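Local structure of putative oxidoreductase (Pseudomonas putida, 3L6D) at residues N39-P42 with G43-A46; L73-N76 with H77-H80. The protein is a putative oxidoreductase that probably binds NADP, with an N-terminal Rossmann-type domain and a helical C-terminal domain like that of reductive aminases. All coordinates share one frame; numbering follows the deposited sequence.

Interaction 1 (N39-P42 with G43-A46); sequences NRSP and GKAA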
loop_
_atom_site.group_PDB
_atom_site.type_symbol
_atom_site.label_atom_id
_atom_site.label_comp_id
_atom_site.label_asym_id
_atom_site.label_seq_id
_atom_site.Cartn_x
_atom_site.Cartn_y
_atom_site.Cartn_z
ATOM N N ASN B 39 16.808 -33.789 -7.605
ATOM C CA ASN B 39 15.742 -33.821 -6.665
ATOM C C ASN B 39 15.300 -35.225 -6.342
ATOM O O ASN B 39 15.922 -36.206 -6.759
ATOM C CB ASN B 39 14.540 -33.125 -7.245
ATOM C CG ASN B 39 13.634 -32.630 -6.189
ATOM O OD1 ASN B 39 13.964 -31.681 -5.504
ATOM N ND2 ASN B 39 12.500 -33.289 -6.009
ATOM N N ARG B 40 14.182 -35.294 -5.614
ATOM C CA ARG B 40 13.465 -36.553 -5.334
ATOM C C ARG B 40 12.100 -36.612 -6.068
ATOM O O ARG B 40 11.253 -37.470 -5.759
ATOM C CB ARG B 40 13.278 -36.694 -3.819
ATOM C CG ARG B 40 14.562 -36.443 -2.985
ATOM C CD ARG B 40 14.355 -36.883 -1.517
ATOM N NE ARG B 40 15.541 -36.750 -0.658
ATOM C CZ ARG B 40 16.191 -37.771 -0.091
ATOM N NH1 ARG B 40 15.784 -39.027 -0.279
ATOM N NH2 ARG B 40 17.261 -37.545 0.671
ATOM N N SER B 41 11.880 -35.725 -7.048
ATOM C CA SER B 41 10.517 -35.545 -7.638
ATOM C C SER B 41 10.347 -35.906 -9.109
ATOM O O SER B 41 10.616 -35.084 -9.986
ATOM C CB SER B 41 9.958 -34.126 -7.426
ATOM O OG SER B 41 8.831 -33.897 -8.257
ATOM N N PRO B 42 9.793 -37.101 -9.366
ATOM C CA PRO B 42 9.576 -37.557 -10.756
ATOM C C PRO B 42 8.856 -36.486 -11.627
ATOM O O PRO B 42 9.457 -35.945 -12.571
ATOM C CB PRO B 42 8.740 -38.824 -10.571
ATOM C CG PRO B 42 9.087 -39.312 -9.128
ATOM C CD PRO B 42 9.218 -38.026 -8.362
ATOM N N GLY B 43 7.606 -36.144 -11.282
ATOM C CA GLY B 43 6.893 -35.044 -11.976
ATOM C C GLY B 43 7.780 -33.849 -12.316
ATOM O O GLY B 43 8.004 -33.497 -13.523
ATOM N N LYS B 44 8.307 -33.223 -11.255
ATOM C CA LYS B 44 9.086 -31.996 -11.440
ATOM C C LYS B 44 10.376 -32.136 -12.232
ATOM O O LYS B 44 10.630 -31.332 -13.163
ATOM C CB LYS B 44 9.266 -31.223 -10.139
ATOM C CG LYS B 44 8.167 -30.185 -9.990
ATOM C CD LYS B 44 7.011 -30.716 -9.168
ATOM C CE LYS B 44 7.139 -30.249 -7.714
ATOM N NZ LYS B 44 5.823 -30.146 -6.999
ATOM N N ALA B 45 11.137 -33.195 -11.953
ATOM C CA ALA B 45 12.359 -33.428 -12.729
ATOM C C ALA B 45 12.072 -33.711 -14.209
ATOM O O ALA B 45 12.777 -33.210 -15.090
ATOM C CB ALA B 45 13.197 -34.501 -12.095
ATOM N N ALA B 46 11.012 -34.462 -14.490
ATOM C CA ALA B 46 10.699 -34.800 -15.883
ATOM C C ALA B 46 10.423 -33.538 -16.734
ATOM O O ALA B 46 10.972 -33.404 -17.824
ATOM C CB ALA B 46 9.535 -35.783 -15.967
#

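Interaction 2 (L73-N76 with H77-H80); sequences LLDN and HATH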
loop_
_atom_site.group_PDB
_atom_site.type_symbol
_atom_site.label_atom_id
_atom_site.label_comp_id
_atom_site.label_asym_id
_atom_site.label_seq_id
_atom_site.Cartn_x
_atom_site.Cartn_y
_atom_site.Cartn_z
ATOM N N LEU B 73 14.746 -25.976 -0.460
ATOM C CA LEU B 73 14.376 -27.256 0.145
ATOM C C LEU B 73 13.223 -27.069 1.104
ATOM O O LEU B 73 12.829 -25.933 1.365
ATOM C CB LEU B 73 15.573 -27.861 0.864
ATOM C CG LEU B 73 16.696 -28.286 -0.099
ATOM C CD1 LEU B 73 18.005 -28.425 0.647
ATOM C CD2 LEU B 73 16.370 -29.562 -0.866
ATOM N N LEU B 74 12.674 -28.183 1.606
ATOM C CA LEU B 74 11.492 -28.096 2.465
ATOM C C LEU B 74 11.802 -27.259 3.696
ATOM O O LEU B 74 11.117 -26.274 3.971
ATOM C CB LEU B 74 10.963 -29.481 2.891
ATOM C CG LEU B 74 9.631 -29.410 3.692
ATOM C CD1 LEU B 74 8.515 -28.689 2.903
ATOM C CD2 LEU B 74 9.141 -30.773 4.190
ATOM N N ASP B 75 12.833 -27.657 4.435
ATOM C CA ASP B 75 13.142 -26.966 5.688
ATOM C C ASP B 75 14.609 -27.127 6.054
ATOM O O ASP B 75 15.391 -27.702 5.279
ATOM C CB ASP B 75 12.218 -27.487 6.810
ATOM C CG ASP B 75 12.313 -28.992 6.992
ATOM O OD1 ASP B 75 13.299 -29.612 6.509
ATOM O OD2 ASP B 75 11.399 -29.560 7.640
ATOM N N ASN B 76 14.972 -26.670 7.252
ATOM C CA ASN B 76 16.343 -26.788 7.702
ATOM C C ASN B 76 16.758 -28.254 7.834
ATOM O O ASN B 76 17.859 -28.605 7.444
ATOM C CB ASN B 76 16.577 -26.012 9.007
ATOM C CG ASN B 76 17.988 -25.451 9.100
ATOM O OD1 ASN B 76 18.374 -24.614 8.281
ATOM N ND2 ASN B 76 18.768 -25.912 10.092
ATOM N N HIS B 77 15.888 -29.111 8.385
ATOM C CA HIS B 77 16.188 -30.557 8.419
ATOM C C HIS B 77 16.629 -31.047 7.021
ATOM O O HIS B 77 17.661 -31.728 6.910
ATOM C CB HIS B 77 14.985 -31.384 8.895
ATOM C CG HIS B 77 14.673 -31.233 10.355
ATOM N ND1 HIS B 77 15.628 -31.368 11.342
ATOM C CD2 HIS B 77 13.501 -30.999 10.996
ATOM C CE1 HIS B 77 15.060 -31.217 12.529
ATOM N NE2 HIS B 77 13.771 -30.984 12.346
ATOM N N ALA B 78 15.869 -30.670 5.980
ATOM C CA ALA B 78 16.164 -31.072 4.586
ATOM C C ALA B 78 17.540 -30.545 4.089
ATOM O O ALA B 78 18.263 -31.239 3.354
ATOM C CB ALA B 78 15.038 -30.632 3.643
ATOM N N THR B 79 17.900 -29.333 4.515
ATOM C CA THR B 79 19.191 -28.728 4.125
ATOM C C THR B 79 20.327 -29.556 4.717
ATOM O O THR B 79 21.291 -29.880 4.020
ATOM C CB THR B 79 19.296 -27.272 4.602
ATOM O OG1 THR B 79 18.199 -26.517 4.076
ATOM C CG2 THR B 79 20.618 -26.611 4.153
ATOM N N HIS B 80 20.215 -29.932 5.994
ATOM C CA HIS B 80 21.317 -30.645 6.636
ATOM C C HIS B 80 21.452 -32.037 6.061
ATOM O O HIS B 80 22.555 -32.514 5.862
ATOM C CB HIS B 80 21.161 -30.653 8.149
ATOM C CG HIS B 80 21.615 -29.384 8.799
ATOM N ND1 HIS B 80 22.915 -29.189 9.225
ATOM C CD2 HIS B 80 20.945 -28.242 9.090
ATOM C CE1 HIS B 80 23.021 -27.989 9.766
ATOM N NE2 HIS B 80 21.842 -27.387 9.687
HETATM O O HOH W 1 21.464 -24.841 10.790
HETATM O O HOH W 2 17.772 -24.463 5.671
#

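Interaction 1 (N39-P42 with G43-A46)
Ser-41 meets the start of helix 42-50 with both its side chain and its backbone. OG accepts from Lys-44 N at 3.1 Å, an N-cap bond that bends to 151° at the hydrogen. Chi1 of 166° puts OG on the far side from its own backbone N and beside its carbonyl carbon, within range of Lys-44 N. OG also rests against Lys-44 CB at 3.3 Å. The Ser-41 carbonyl makes the first main-chain bond of the helix. Its O takes Ala-45 N at 2.8 Å, and the N-H points almost straight at it. Pro-42 is the first residue of the helix. A proline has no N-H to give, which suits that position. Its CB sets off away from residues 43-46, though it still lies 3.0 Å from Gly-43 N. Pro-42 O receives Ala-46 N at 2.9 Å, nearly in line with the carbonyl (C=O...N 172°).

This is the turn after strand 35-38 in a Rossmann-type domain, the second strand-to-helix step of the fold. In relatives that use NADP, this region commonly lies near the 2'-phosphate of the cofactor. A similar place is possible here. Asn-39 bonds through OD1 to Leu-17 N in the putative glycine-rich loop.

The Lys-44 chain bends at chi2 and chi3, and its CD passes Ser-41 OG at 3.8 Å. Lys-44 and the methyl of Ala-45 both touch Leu-17.

Interaction 2 (L73-N76 with H77-H80)
Asp-75 has chi1 of 56°, which sets its carboxylate between its own backbone N and carbonyl carbon. From there OD1 turns toward the first turn of the helix and reaches Ala-78 N. Thr-79 has chi1 of -57°, with OG1 anti to its carbonyl carbon and turned back toward the Asp-75 carbonyl. A bond there is not settled, since the one proton could go elsewhere.

Asp-75 is the N-cap of helix 76-84. OD1 accepts from Ala-78 N at 2.8 Å, and the donor arrives nearly along the C-O axis. The Asp-75 carbonyl takes Thr-79 N at 3.1 Å, within the carbonyl plane. One residue further along, Asn-76 O accepts from His-80 N.

Asn-76 also meets the His-80 ring. Its ND2 lies at the ring edge, 3.3 Å from CD2, and the amide and ring planes are 70° apart. A water joins the two groups: it accepts from Asn-76 ND2 at 3.0 Å and lies in the ring plane, 2.8 Å from His-80 NE2. A second water donates to Asn-76 OD1 and sits 2.6 Å from Thr-79 OG1.

The apolar part is small. Leu-73 CB packs on Ala-78 CB at 4.0 Å, and its CD1 reaches Thr-79 CA. The turn follows strand 68-71 of the Rossmann-type domain. Asn-76, Thr-79 and His-80 touch Leu-111 of helix 105-117.

The carboxylate sits at the positive end of the helix dipole, which probably favours its ionised form. The waters give both ends of the Asn-76 amide a partner and so help to fix its rotation.

How the interactions relate
Interactions 1 and 2 are the same kind of strand-to-helix turn at two places in one Rossmann-type domain. Each lies where a parallel strand gives way to a helix, and each has a side-chain N-cap: a serine in 39-46, an aspartate in 73-80. Their centres are about 17 Å apart, and their nearest atoms are about 6 Å apart without touching. The putative glycine-rich loop lies next to both. Lys-44 of interaction 1 and Leu-73 of interaction 2 each touch residues of that pattern. Arg-40 also makes a long, weak ion pair with Glu-81, further along helix 76-84. If that loop holds NADP, as in relatives, both turns would lie near the cofactor.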